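Local coordinates for protein cupin 2, conserved barrel (Desulfitobacterium hafniense, PDB 2OZJ) that is of unknown function but belongs to the cupin superfamily, whose members fold as a small conserved beta barrel, at residues F43-G48 with G100-L105; Y62-G67 with I78-E83; G67-T72 with H94-K99. One frame throughout, in Å; residues are numbered along the deposited sequence.

The three contacts lie within 9 Å of one another, centre to centre, and together outline the cupin barrel. Contact 1 pairs 43-48 with 100-105 in the larger antiparallel sheet, contact 3 pairs 67-72 with 94-99 in the smaller one, and contact 2 joins the sheets where 62-67 meets 78-83. Contacts 2 and 3 share Gly67, the corner at which the chain passes between sheets. Tyr62 OH lies 2.7 Å from His94 NE2, a probable hydrogen bond between contacts 2 and 3, and Asp47 O lies 2.9 Å from Gly98 N, likewise between contacts 1 and 3. Inside the barrel, SE of Met104 rests 3.7 Å from Ile96 CD1.

Contact 1: residues F43-G48 with G100-L105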
ATOM      1  N   PHE A  43       5.671  -3.712   9.243  1.00 12.53           N
ATOM      2  CA  PHE A  43       6.820  -4.103  10.026  1.00 14.25           C
ATOM      3  C   PHE A  43       7.561  -2.863  10.461  1.00 12.93           C
ATOM      4  O   PHE A  43       7.584  -1.847   9.730  1.00 12.71           O
ATOM      5  CB  PHE A  43       7.849  -4.907   9.243  1.00 13.86           C
ATOM      6  CG  PHE A  43       7.386  -6.208   8.789  1.00 15.70           C
ATOM      7  CD1 PHE A  43       7.334  -7.305   9.664  1.00 19.56           C
ATOM      8  CD2 PHE A  43       7.025  -6.410   7.476  1.00 19.99           C
ATOM      9  CE1 PHE A  43       6.896  -8.583   9.218  1.00 22.65           C
ATOM     10  CE2 PHE A  43       6.548  -7.684   7.056  1.00 20.63           C
ATOM     11  CZ  PHE A  43       6.500  -8.755   7.921  1.00 23.59           C
ATOM     12  N   SER A  44       8.223  -2.971  11.609  1.00 13.53           N
ATOM     13  CA  SER A  44       9.210  -1.983  11.998  1.00 13.21           C
ATOM     14  C   SER A  44      10.366  -2.642  12.708  1.00 12.75           C
ATOM     15  O   SER A  44      10.159  -3.606  13.473  1.00 13.77           O
ATOM     16  CB  SER A  44       8.573  -0.970  12.895  1.00 13.18           C
ATOM     17  OG  SER A  44       8.226  -1.531  14.125  1.00 18.45           O
ATOM     18  N   PHE A  45      11.577  -2.160  12.436  1.00 14.21           N
ATOM     19  CA  PHE A  45      12.752  -2.512  13.197  1.00 14.76           C
ATOM     20  C   PHE A  45      13.848  -1.507  12.920  1.00 12.74           C
ATOM     21  O   PHE A  45      13.662  -0.581  12.115  1.00 15.97           O
ATOM     22  CB  PHE A  45      13.198  -3.964  12.961  1.00 18.02           C
ATOM     23  CG  PHE A  45      13.538  -4.306  11.543  1.00 18.55           C
ATOM     24  CD1 PHE A  45      12.544  -4.658  10.655  1.00 22.64           C
ATOM     25  CD2 PHE A  45      14.877  -4.342  11.123  1.00 19.90           C
ATOM     26  CE1 PHE A  45      12.856  -4.996   9.348  1.00 27.92           C
ATOM     27  CE2 PHE A  45      15.208  -4.693   9.823  1.00 23.81           C
ATOM     28  CZ  PHE A  45      14.195  -5.015   8.932  1.00 23.07           C
ATOM     29  N   ALA A  46      14.993  -1.709  13.552  1.00 13.05           N
ATOM     30  CA  ALA A  46      16.109  -0.788  13.415  1.00 15.98           C
ATOM     31  C   ALA A  46      17.308  -1.587  12.966  1.00 21.31           C
ATOM     32  O   ALA A  46      17.503  -2.736  13.389  1.00 23.11           O
ATOM     33  CB  ALA A  46      16.410  -0.100  14.745  1.00 19.55           C
ATOM     34  N   ASP A  47      18.114  -0.989  12.096  1.00 25.19           N
ATOM     35  CA  ASP A  47      19.402  -1.567  11.690  1.00 26.19           C
ATOM     36  C   ASP A  47      19.254  -3.039  11.193  1.00 28.99           C
ATOM     37  O   ASP A  47      18.328  -3.344  10.411  1.00 26.32           O
ATOM     38  CB  ASP A  47      20.394  -1.332  12.831  1.00 26.27           C
ATOM     39  CG  ASP A  47      20.607   0.184  13.111  1.00 26.57           C
ATOM     40  OD1 ASP A  47      20.608   0.993  12.155  1.00 24.76           O
ATOM     41  OD2 ASP A  47      20.770   0.585  14.274  1.00 29.93           O
ATOM     42  N   GLY A  48      20.138  -3.939  11.615  1.00 32.46           N
ATOM     43  CA  GLY A  48      20.030  -5.354  11.223  1.00 35.57           C
ATOM     44  C   GLY A  48      19.357  -6.240  12.269  1.00 38.11           C
ATOM     45  O   GLY A  48      19.629  -7.456  12.335  1.00 38.14           O
ATOM     46  N   GLY A 100      19.010   3.013  10.821  1.00 21.42           N
ATOM     47  CA  GLY A 100      18.249   3.413  11.993  1.00 21.12           C
ATOM     48  C   GLY A 100      16.885   2.744  12.000  1.00 18.35           C
ATOM     49  O   GLY A 100      16.673   1.701  11.367  1.00 17.33           O
ATOM     50  N   ARG A 101      15.967   3.338  12.749  1.00 18.02           N
ATOM     51  CA  ARG A 101      14.607   2.842  12.851  1.00 16.15           C
ATOM     52  C   ARG A 101      13.823   3.106  11.557  1.00 15.88           C
ATOM     53  O   ARG A 101      14.033   4.107  10.884  1.00 17.80           O
ATOM     54  CB  ARG A 101      13.875   3.516  14.010  1.00 17.20           C
ATOM     55  CG  ARG A 101      14.409   3.150  15.383  1.00 18.85           C
ATOM     56  CD  ARG A 101      14.455   4.362  16.305  1.00 34.41           C
ATOM     57  NE  ARG A 101      13.229   4.506  17.085  1.00 38.39           N
ATOM     58  CZ  ARG A 101      13.134   4.311  18.405  1.00 40.39           C
ATOM     59  NH1 ARG A 101      14.190   3.961  19.151  1.00 42.72           N
ATOM     60  NH2 ARG A 101      11.957   4.485  18.994  1.00 40.36           N
ATOM     61  N   PHE A 102      12.957   2.184  11.182  1.00 15.02           N
ATOM     62  CA  PHE A 102      12.040   2.426  10.066  1.00 15.24           C
ATOM     63  C   PHE A 102      10.771   1.583  10.191  1.00 14.67           C
ATOM     64  O   PHE A 102      10.697   0.634  10.968  1.00 12.64           O
ATOM     65  CB  PHE A 102      12.725   2.236   8.679  1.00 15.92           C
ATOM     66  CG  PHE A 102      12.855   0.819   8.254  1.00 13.37           C
ATOM     67  CD1 PHE A 102      13.692  -0.046   8.937  1.00 17.13           C
ATOM     68  CD2 PHE A 102      12.114   0.338   7.179  1.00 20.38           C
ATOM     69  CE1 PHE A 102      13.803  -1.365   8.567  1.00 17.06           C
ATOM     70  CE2 PHE A 102      12.224  -0.975   6.812  1.00 17.99           C
ATOM     71  CZ  PHE A 102      13.053  -1.831   7.499  1.00 19.19           C
ATOM     72  N   LYS A 103       9.774   1.985   9.407  1.00 12.77           N
ATOM     73  CA  LYS A 103       8.530   1.312   9.310  1.00 12.74           C
ATOM     74  C   LYS A 103       8.238   1.073   7.839  1.00 12.74           C
ATOM     75  O   LYS A 103       8.498   1.944   6.995  1.00 13.59           O
ATOM     76  CB  LYS A 103       7.418   2.172   9.879  1.00 14.20           C
ATOM     77  CG  LYS A 103       7.542   2.513  11.346  1.00 12.90           C
ATOM     78  CD  LYS A 103       6.427   3.475  11.751  1.00 14.53           C
ATOM     79  CE  LYS A 103       6.599   3.975  13.189  1.00 18.47           C
ATOM     80  NZ  LYS A 103       5.527   4.947  13.563  1.00 15.07           N
HETATM   81  N   MSE A 104       7.730  -0.105   7.506  0.70 13.62           N
HETATM   82  CA  MSE A 104       7.345  -0.391   6.125  0.70 14.63           C
HETATM   83  C   MSE A 104       6.075  -1.212   6.003  0.70 14.10           C
HETATM   84  O   MSE A 104       5.694  -1.950   6.909  0.70 12.29           O
HETATM   85  CB  MSE A 104       8.474  -1.129   5.408  0.70 15.54           C
HETATM   86  CG  MSE A 104       8.670  -2.515   5.911  0.70 14.94           C
HETATM   87 SE   MSE A 104       9.944  -3.526   4.895  0.53 21.53          SE
HETATM   88  CE  MSE A 104      10.123  -4.922   6.200  0.70 22.65           C
ATOM     89  N   LEU A 105       5.449  -1.100   4.832  1.00 11.67           N
ATOM     90  CA  LEU A 105       4.382  -1.987   4.384  1.00 11.32           C
ATOM     91  C   LEU A 105       4.971  -2.966   3.387  1.00 11.45           C
ATOM     92  O   LEU A 105       5.710  -2.570   2.501  1.00 12.59           O
ATOM     93  CB  LEU A 105       3.283  -1.167   3.699  1.00 11.86           C
ATOM     94  CG  LEU A 105       2.138  -1.914   3.005  1.00 14.68           C
ATOM     95  CD1 LEU A 105       1.218  -2.549   4.002  1.00 15.32           C
ATOM     96  CD2 LEU A 105       1.402  -0.940   2.100  1.00 16.20           C
TER
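Aromatic rings and a selenomethionine crowd one face of this strand pair. Phe45 and Phe102 are directly paired, and both hold CG in the crowded position between backbone N and carbonyl carbon (chi1 60° and 80°), so the two side chains run side by side in the same direction. Their rings are nevertheless turned against each other, the planes 70° apart: CE1 of Phe102 sits 3.6 Å above the centre of the Phe45 ring, a T-shaped stack in which Phe102 supplies the edge. The selenomethionine at Met104 extends its chain across the same face, bringing CE to 3.7 Å from CD2 of Phe43, while that same methyl comes to the edge of the Phe45 ring. Strands 38-46 and 102-109 are antiparallel neighbours in the larger sheet of the cupin barrel, and Phe43 and Met104 form its straightest pair here, with N of Met104 2.8 Å from O of Phe43 and each donor nearly along the partner's C=O axis. The opposite face is more sparsely joined. Ser44 CB merely brushes Lys103 CG, at 3.9 Å, and their polar ends turn elsewhere, OG to the carbonyl of Glu21 and NZ to that of Ala17 and to OE1 of Gln66. The solvent side, at Asp47, is held by polar contacts instead: its OD1 receives the N-H of Gly100 at 2.9 Å from above the carboxylate plane, while Asp47 N bonds back to Gly100 O.

Contact 2: residues Y62-G67 with I78-E83; sequences YLILQG and IDLVPE
Apolar contact is centred on Ile64, whose side chain points at the facing segment. Its CG1 branch, anti to the carbonyl carbon (chi1 -51°), reaches 3.7 Å from Leu80 CB and also touches Leu80 CD2, the two side chains crossing at about a right angle. The other branch, CG2, is anti to the backbone N and lies 4.0 Å from Pro82 CA. Carbon also meets carbonyl oxygen: CB of Ile64 is 3.6 Å from Val81 O, and the CD1 methyl of Leu63 approaches Glu83 O to 3.4 Å. At the corner, the Pro82 ring lies against Gly67, its CD 3.2 Å from Gly67 O and its CG nearly as close. Gly67 turns here with a positive phi of 78°, a value that favours glycine, and the chain leaves strand 60-65 of one barrel sheet for strand 68-73 of the other; just before it, Leu65 and Gln66 both face Lys103 in a classic beta bulge. The second segment makes the matching passage, from strand 76-80 toward strand 84-88, so the contact lies where the chain twice passes between the two sheets of the cupin barrel. Hydrogen bonding across the two segments rests on Glu83 N, which donates to Ile64 O at 2.8 Å from above the carbonyl plane. The second subunit also packs here, its Leu16 on Leu63, its Pro13 on Leu80 and its Pro15 on Glu83.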
ATOM      1  N   TYR A  62       7.554  -3.403  -1.472  1.00 11.56           N
ATOM      2  CA  TYR A  62       7.931  -2.736  -0.208  1.00 12.00           C
ATOM      3  C   TYR A  62       7.637  -1.226  -0.346  1.00 13.35           C
ATOM      4  O   TYR A  62       8.004  -0.587  -1.344  1.00 13.41           O
ATOM      5  CB  TYR A  62       9.408  -2.908   0.084  1.00 15.86           C
ATOM      6  CG  TYR A  62       9.810  -4.307   0.355  1.00 12.79           C
ATOM      7  CD1 TYR A  62       9.466  -4.899   1.541  1.00 15.55           C
ATOM      8  CD2 TYR A  62      10.535  -5.048  -0.563  1.00 12.00           C
ATOM      9  CE1 TYR A  62       9.826  -6.199   1.816  1.00 17.25           C
ATOM     10  CE2 TYR A  62      10.901  -6.374  -0.286  1.00 16.70           C
ATOM     11  CZ  TYR A  62      10.540  -6.925   0.903  1.00 14.38           C
ATOM     12  OH  TYR A  62      10.885  -8.221   1.212  1.00 18.95           O
ATOM     13  N   LEU A  63       7.003  -0.667   0.671  1.00 12.25           N
ATOM     14  CA  LEU A  63       6.711   0.763   0.756  1.00 13.32           C
ATOM     15  C   LEU A  63       7.217   1.285   2.085  1.00 12.55           C
ATOM     16  O   LEU A  63       6.787   0.809   3.142  1.00 15.26           O
ATOM     17  CB  LEU A  63       5.230   1.070   0.613  1.00 12.18           C
ATOM     18  CG  LEU A  63       4.784   2.528   0.825  1.00 16.10           C
ATOM     19  CD1 LEU A  63       5.183   3.531  -0.299  1.00 18.62           C
ATOM     20  CD2 LEU A  63       3.230   2.500   0.945  1.00 17.01           C
ATOM     21  N   ILE A  64       8.165   2.228   2.029  1.00 14.35           N
ATOM     22  CA  ILE A  64       8.733   2.774   3.251  1.00 12.18           C
ATOM     23  C   ILE A  64       7.798   3.846   3.805  1.00 13.70           C
ATOM     24  O   ILE A  64       7.439   4.775   3.101  1.00 15.23           O
ATOM     25  CB  ILE A  64      10.137   3.347   3.044  1.00 15.22           C
ATOM     26  CG1 ILE A  64      11.019   2.330   2.348  1.00 16.32           C
ATOM     27  CG2 ILE A  64      10.766   3.741   4.409  1.00 17.03           C
ATOM     28  CD1 ILE A  64      11.145   1.039   3.064  1.00 20.14           C
ATOM     29  N   LEU A  65       7.380   3.688   5.054  1.00 12.09           N
ATOM     30  CA  LEU A  65       6.429   4.595   5.667  1.00 13.91           C
ATOM     31  C   LEU A  65       7.137   5.696   6.461  1.00 14.24           C
ATOM     32  O   LEU A  65       6.675   6.835   6.520  1.00 17.75           O
ATOM     33  CB  LEU A  65       5.490   3.828   6.591  1.00 13.92           C
ATOM     34  CG  LEU A  65       4.695   2.705   5.931  1.00 13.26           C
ATOM     35  CD1 LEU A  65       3.892   1.970   6.987  1.00 14.81           C
ATOM     36  CD2 LEU A  65       3.805   3.218   4.792  1.00 14.25           C
ATOM     37  N   GLN A  66       8.261   5.355   7.076  1.00 13.62           N
ATOM     38  CA  GLN A  66       8.949   6.243   7.981  1.00 16.04           C
ATOM     39  C   GLN A  66      10.352   5.691   8.125  1.00 14.81           C
ATOM     40  O   GLN A  66      10.555   4.490   8.096  1.00 15.19           O
ATOM     41  CB  GLN A  66       8.209   6.211   9.309  1.00 16.40           C
ATOM     42  CG  GLN A  66       8.544   7.274  10.307  1.00 23.68           C
ATOM     43  CD  GLN A  66       7.835   7.014  11.639  1.00 23.87           C
ATOM     44  OE1 GLN A  66       6.602   7.075  11.733  1.00 35.87           O
ATOM     45  NE2 GLN A  66       8.620   6.703  12.675  1.00 41.14           N
ATOM     46  N   GLY A  67      11.332   6.562   8.272  1.00 16.42           N
ATOM     47  CA  GLY A  67      12.719   6.128   8.399  1.00 15.04           C
ATOM     48  C   GLY A  67      13.337   5.753   7.072  1.00 15.71           C
ATOM     49  O   GLY A  67      12.735   5.916   6.007  1.00 17.01           O
ATOM     50  N   ILE A  78      20.482  -0.947  -2.511  1.00 19.42           N
ATOM     51  CA  ILE A  78      19.550   0.109  -2.892  1.00 19.25           C
ATOM     52  C   ILE A  78      19.036   0.781  -1.620  1.00 16.47           C
ATOM     53  O   ILE A  78      18.476   0.124  -0.753  1.00 16.56           O
ATOM     54  CB  ILE A  78      18.364  -0.463  -3.674  1.00 20.54           C
ATOM     55  CG1 ILE A  78      18.823  -0.975  -5.038  1.00 23.71           C
ATOM     56  CG2 ILE A  78      17.270   0.588  -3.836  1.00 21.75           C
ATOM     57  CD1 ILE A  78      17.718  -1.638  -5.835  1.00 23.06           C
ATOM     58  N   ASP A  79      19.242   2.090  -1.534  1.00 14.84           N
ATOM     59  CA  ASP A  79      18.789   2.917  -0.423  1.00 15.19           C
ATOM     60  C   ASP A  79      17.347   3.384  -0.646  1.00 15.43           C
ATOM     61  O   ASP A  79      16.955   3.748  -1.765  1.00 14.33           O
ATOM     62  CB  ASP A  79      19.686   4.155  -0.265  1.00 17.92           C
ATOM     63  CG  ASP A  79      21.103   3.811   0.144  1.00 24.35           C
ATOM     64  OD1 ASP A  79      21.290   2.921   1.001  1.00 26.82           O
ATOM     65  OD2 ASP A  79      22.018   4.454  -0.399  1.00 30.23           O
ATOM     66  N   LEU A  80      16.597   3.420   0.447  1.00 14.77           N
ATOM     67  CA  LEU A  80      15.201   3.832   0.429  1.00 16.99           C
ATOM     68  C   LEU A  80      14.915   4.877   1.504  1.00 18.21           C
ATOM     69  O   LEU A  80      15.507   4.856   2.607  1.00 18.67           O
ATOM     70  CB  LEU A  80      14.267   2.631   0.600  1.00 19.42           C
ATOM     71  CG  LEU A  80      14.276   1.567  -0.519  1.00 25.99           C
ATOM     72  CD1 LEU A  80      15.127   0.380  -0.061  1.00 27.08           C
ATOM     73  CD2 LEU A  80      12.876   1.091  -0.909  1.00 25.75           C
ATOM     74  N   VAL A  81      14.029   5.812   1.168  1.00 15.26           N
ATOM     75  CA  VAL A  81      13.632   6.890   2.076  1.00 13.19           C
ATOM     76  C   VAL A  81      12.118   6.869   2.142  1.00 13.01           C
ATOM     77  O   VAL A  81      11.480   6.215   1.323  1.00 15.25           O
ATOM     78  CB  VAL A  81      14.186   8.260   1.598  1.00 14.10           C
ATOM     79  CG1 VAL A  81      15.699   8.196   1.468  1.00 18.56           C
ATOM     80  CG2 VAL A  81      13.535   8.698   0.290  1.00 13.05           C
ATOM     81  N   PRO A  82      11.525   7.564   3.119  1.00 14.38           N
ATOM     82  CA  PRO A  82      10.064   7.508   3.256  1.00 16.44           C
ATOM     83  C   PRO A  82       9.313   7.821   1.968  1.00 16.45           C
ATOM     84  O   PRO A  82       9.706   8.727   1.212  1.00 13.32           O
ATOM     85  CB  PRO A  82       9.782   8.552   4.341  1.00 17.32           C
ATOM     86  CG  PRO A  82      11.001   8.565   5.144  1.00 17.20           C
ATOM     87  CD  PRO A  82      12.129   8.423   4.155  1.00 15.57           C
ATOM     88  N   GLU A  83       8.244   7.065   1.740  1.00 16.30           N
ATOM     89  CA  GLU A  83       7.422   7.095   0.543  1.00 15.31           C
ATOM     90  C   GLU A  83       7.947   6.262  -0.623  1.00 14.43           C
ATOM     91  O   GLU A  83       7.174   5.958  -1.523  1.00 14.96           O
ATOM     92  CB  GLU A  83       7.074   8.513   0.051  1.00 17.88           C
ATOM     93  CG  GLU A  83       6.360   9.385   1.071  1.00 23.73           C
ATOM     94  CD  GLU A  83       6.082  10.779   0.530  1.00 26.93           C
ATOM     95  OE1 GLU A  83       6.011  10.937  -0.711  1.00 44.78           O
ATOM     96  OE2 GLU A  83       5.939  11.723   1.333  1.00 37.38           O
TER

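Contact 3: residues G67-T72 with H94-K99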
ATOM      1  N   GLY A  67      11.332   6.562   8.272  1.00 16.42           N
ATOM      2  CA  GLY A  67      12.719   6.128   8.399  1.00 15.04           C
ATOM      3  C   GLY A  67      13.337   5.753   7.072  1.00 15.71           C
ATOM      4  O   GLY A  67      12.735   5.916   6.007  1.00 17.01           O
ATOM      5  N   GLU A  68      14.565   5.278   7.140  1.00 14.92           N
ATOM      6  CA  GLU A  68      15.325   4.887   5.971  1.00 15.56           C
ATOM      7  C   GLU A  68      15.715   3.431   6.079  1.00 17.08           C
ATOM      8  O   GLU A  68      15.838   2.892   7.191  1.00 16.84           O
ATOM      9  CB  GLU A  68      16.572   5.748   5.861  1.00 17.87           C
ATOM     10  CG  GLU A  68      16.246   7.176   5.588  1.00 18.95           C
ATOM     11  CD  GLU A  68      17.472   8.006   5.447  1.00 27.73           C
ATOM     12  OE1 GLU A  68      18.139   7.929   4.391  1.00 24.20           O
ATOM     13  OE2 GLU A  68      17.757   8.732   6.411  1.00 32.22           O
ATOM     14  N   ALA A  69      15.919   2.816   4.920  1.00 17.19           N
ATOM     15  CA  ALA A  69      16.251   1.405   4.812  1.00 16.18           C
ATOM     16  C   ALA A  69      17.199   1.187   3.634  1.00 16.26           C
ATOM     17  O   ALA A  69      17.436   2.091   2.827  1.00 15.24           O
ATOM     18  CB  ALA A  69      14.976   0.571   4.630  1.00 18.96           C
ATOM     19  N   VAL A  70      17.734  -0.025   3.553  1.00 16.65           N
ATOM     20  CA  VAL A  70      18.598  -0.438   2.459  1.00 17.40           C
ATOM     21  C   VAL A  70      18.202  -1.848   2.075  1.00 17.96           C
ATOM     22  O   VAL A  70      18.018  -2.698   2.957  1.00 20.51           O
ATOM     23  CB  VAL A  70      20.089  -0.436   2.863  1.00 19.43           C
ATOM     24  CG1 VAL A  70      20.973  -0.856   1.689  1.00 14.28           C
ATOM     25  CG2 VAL A  70      20.495   0.929   3.371  1.00 23.07           C
ATOM     26  N   ILE A  71      18.046  -2.100   0.781  1.00 14.45           N
ATOM     27  CA  ILE A  71      17.775  -3.435   0.298  1.00 16.60           C
ATOM     28  C   ILE A  71      18.976  -3.941  -0.466  1.00 15.87           C
ATOM     29  O   ILE A  71      19.549  -3.227  -1.289  1.00 16.87           O
ATOM     30  CB  ILE A  71      16.552  -3.534  -0.628  1.00 15.79           C
ATOM     31  CG1 ILE A  71      15.304  -3.112   0.100  1.00 19.48           C
ATOM     32  CG2 ILE A  71      16.354  -4.968  -1.049  1.00 15.25           C
ATOM     33  CD1 ILE A  71      13.985  -3.230  -0.779  1.00 23.71           C
ATOM     34  N   THR A  72      19.354  -5.187  -0.186  1.00 17.96           N
ATOM     35  CA  THR A  72      20.523  -5.822  -0.806  1.00 18.76           C
ATOM     36  C   THR A  72      20.119  -7.005  -1.670  1.00 19.52           C
ATOM     37  O   THR A  72      19.389  -7.861  -1.189  1.00 21.37           O
ATOM     38  CB  THR A  72      21.482  -6.368   0.299  1.00 19.74           C
ATOM     39  OG1 THR A  72      21.998  -5.277   1.064  1.00 23.48           O
ATOM     40  CG2 THR A  72      22.645  -7.129  -0.297  1.00 22.51           C
ATOM     41  N   HIS A  94      17.014 -11.484  -1.467  1.00 15.96           N
ATOM     42  CA  HIS A  94      17.205 -10.102  -1.046  1.00 16.69           C
ATOM     43  C   HIS A  94      17.172 -10.005   0.477  1.00 16.49           C
ATOM     44  O   HIS A  94      16.703 -10.912   1.157  1.00 20.00           O
ATOM     45  CB  HIS A  94      16.146  -9.165  -1.675  1.00 15.32           C
ATOM     46  CG  HIS A  94      14.747  -9.403  -1.206  1.00 13.98           C
ATOM     47  ND1 HIS A  94      14.027 -10.527  -1.550  1.00 14.73           N
ATOM     48  CD2 HIS A  94      13.925  -8.650  -0.442  1.00 14.24           C
ATOM     49  CE1 HIS A  94      12.822 -10.453  -1.017  1.00 16.01           C
ATOM     50  NE2 HIS A  94      12.740  -9.333  -0.322  1.00 16.51           N
ATOM     51  N   ALA A  95      17.676  -8.891   0.993  1.00 18.30           N
ATOM     52  CA  ALA A  95      17.590  -8.589   2.422  1.00 17.55           C
ATOM     53  C   ALA A  95      17.300  -7.109   2.610  1.00 19.20           C
ATOM     54  O   ALA A  95      17.675  -6.279   1.800  1.00 21.99           O
ATOM     55  CB  ALA A  95      18.878  -8.996   3.159  1.00 17.11           C
ATOM     56  N   ILE A  96      16.596  -6.776   3.677  1.00 19.66           N
ATOM     57  CA  ILE A  96      16.296  -5.399   3.958  1.00 21.08           C
ATOM     58  C   ILE A  96      16.761  -5.097   5.392  1.00 21.93           C
ATOM     59  O   ILE A  96      16.668  -5.937   6.286  1.00 25.23           O
ATOM     60  CB  ILE A  96      14.784  -5.071   3.556  1.00 23.82           C
ATOM     61  CG1 ILE A  96      14.364  -3.665   3.969  1.00 27.14           C
ATOM     62  CG2 ILE A  96      13.763  -6.130   4.036  1.00 25.13           C
ATOM     63  CD1 ILE A  96      13.180  -3.181   3.089  1.00 25.50           C
ATOM     64  N   ALA A  97      17.367  -3.934   5.580  1.00 19.59           N
ATOM     65  CA  ALA A  97      17.914  -3.511   6.866  1.00 18.48           C
ATOM     66  C   ALA A  97      17.567  -2.061   7.042  1.00 20.39           C
ATOM     67  O   ALA A  97      17.407  -1.341   6.065  1.00 24.33           O
ATOM     68  CB  ALA A  97      19.387  -3.686   6.897  1.00 17.07           C
ATOM     69  N   GLY A  98      17.411  -1.630   8.278  1.00 20.34           N
ATOM     70  CA  GLY A  98      17.154  -0.227   8.568  1.00 18.94           C
ATOM     71  C   GLY A  98      18.437   0.568   8.578  1.00 19.94           C
ATOM     72  O   GLY A  98      19.508   0.047   8.909  1.00 21.21           O
ATOM     73  N   LYS A  99      18.327   1.831   8.199  1.00 19.44           N
ATOM     74  CA  LYS A  99      19.373   2.811   8.455  1.00 22.33           C
ATOM     75  C   LYS A  99      18.801   3.560   9.636  1.00 21.84           C
ATOM     76  O   LYS A  99      18.127   4.565   9.479  1.00 25.99           O
ATOM     77  CB  LYS A  99      19.578   3.723   7.252  1.00 22.61           C
ATOM     78  CG  LYS A  99      20.350   3.066   6.113  1.00 28.48           C
ATOM     79  CD  LYS A  99      20.378   3.920   4.827  1.00 30.86           C
ATOM     80  CE  LYS A  99      20.991   5.277   5.029  1.00 37.60           C
ATOM     81  NZ  LYS A  99      21.212   5.956   3.711  1.00 43.47           N
TER
HETATM   82  O   HOH W   1      15.757   5.600   9.976  1.00 25.29           O
HETATM   83  O   HOH W   2      18.332   5.925   2.630  1.00 42.11           O
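Lys99 wraps over the start of strand 68-73 and can be followed atom by atom. CB lies 3.8 Å from Glu68 O and about as near to Glu68 CB. With CG anti to the carbonyl carbon, the chain then crosses Val70 obliquely: CG is close to the CG2 branch of Val70, and CD presses on the same methyl at 3.3 Å, tighter than usual van der Waals contact. A bend at chi3 (59°) next turns CE toward Glu68 OE1. Lys99 NZ ends 3.7 Å from Glu68 OE1, a long salt bridge. A water fills it in, donating to OE1 and accepting from NZ. A second water joins Glu68 N to Lys99 O. Beyond this exposed end the backbones pair regularly as antiparallel neighbours of the smaller sheet of the cupin barrel, with Val70 opposite Ala97 and Thr72 opposite Ala95; Thr72 N reaches Ala95 O at 2.8 Å along a nearly straight bond. The face carrying Ala69, Ile71 and Ile96 turns to the barrel interior. Ile71 and Ile96 lie side by side, pointing the same way, and CG1 of Ile71 meets the Ile96 CD1 methyl at 3.7 Å, while its CG2 branch approaches the edge of the His94 ring. An alanine at Ile71 would remove CG1, CG2 and CD1 and would probably loosen the packing against Ile96 and against Leu80 and Leu86 behind it. The His94 ring is held at both nitrogens, by the Lys92 carbonyl at ND1 and by Tyr62 OH at NE2, which would be likely to fix its rotation; His94 CB lies 3.5 Å from Thr72 O.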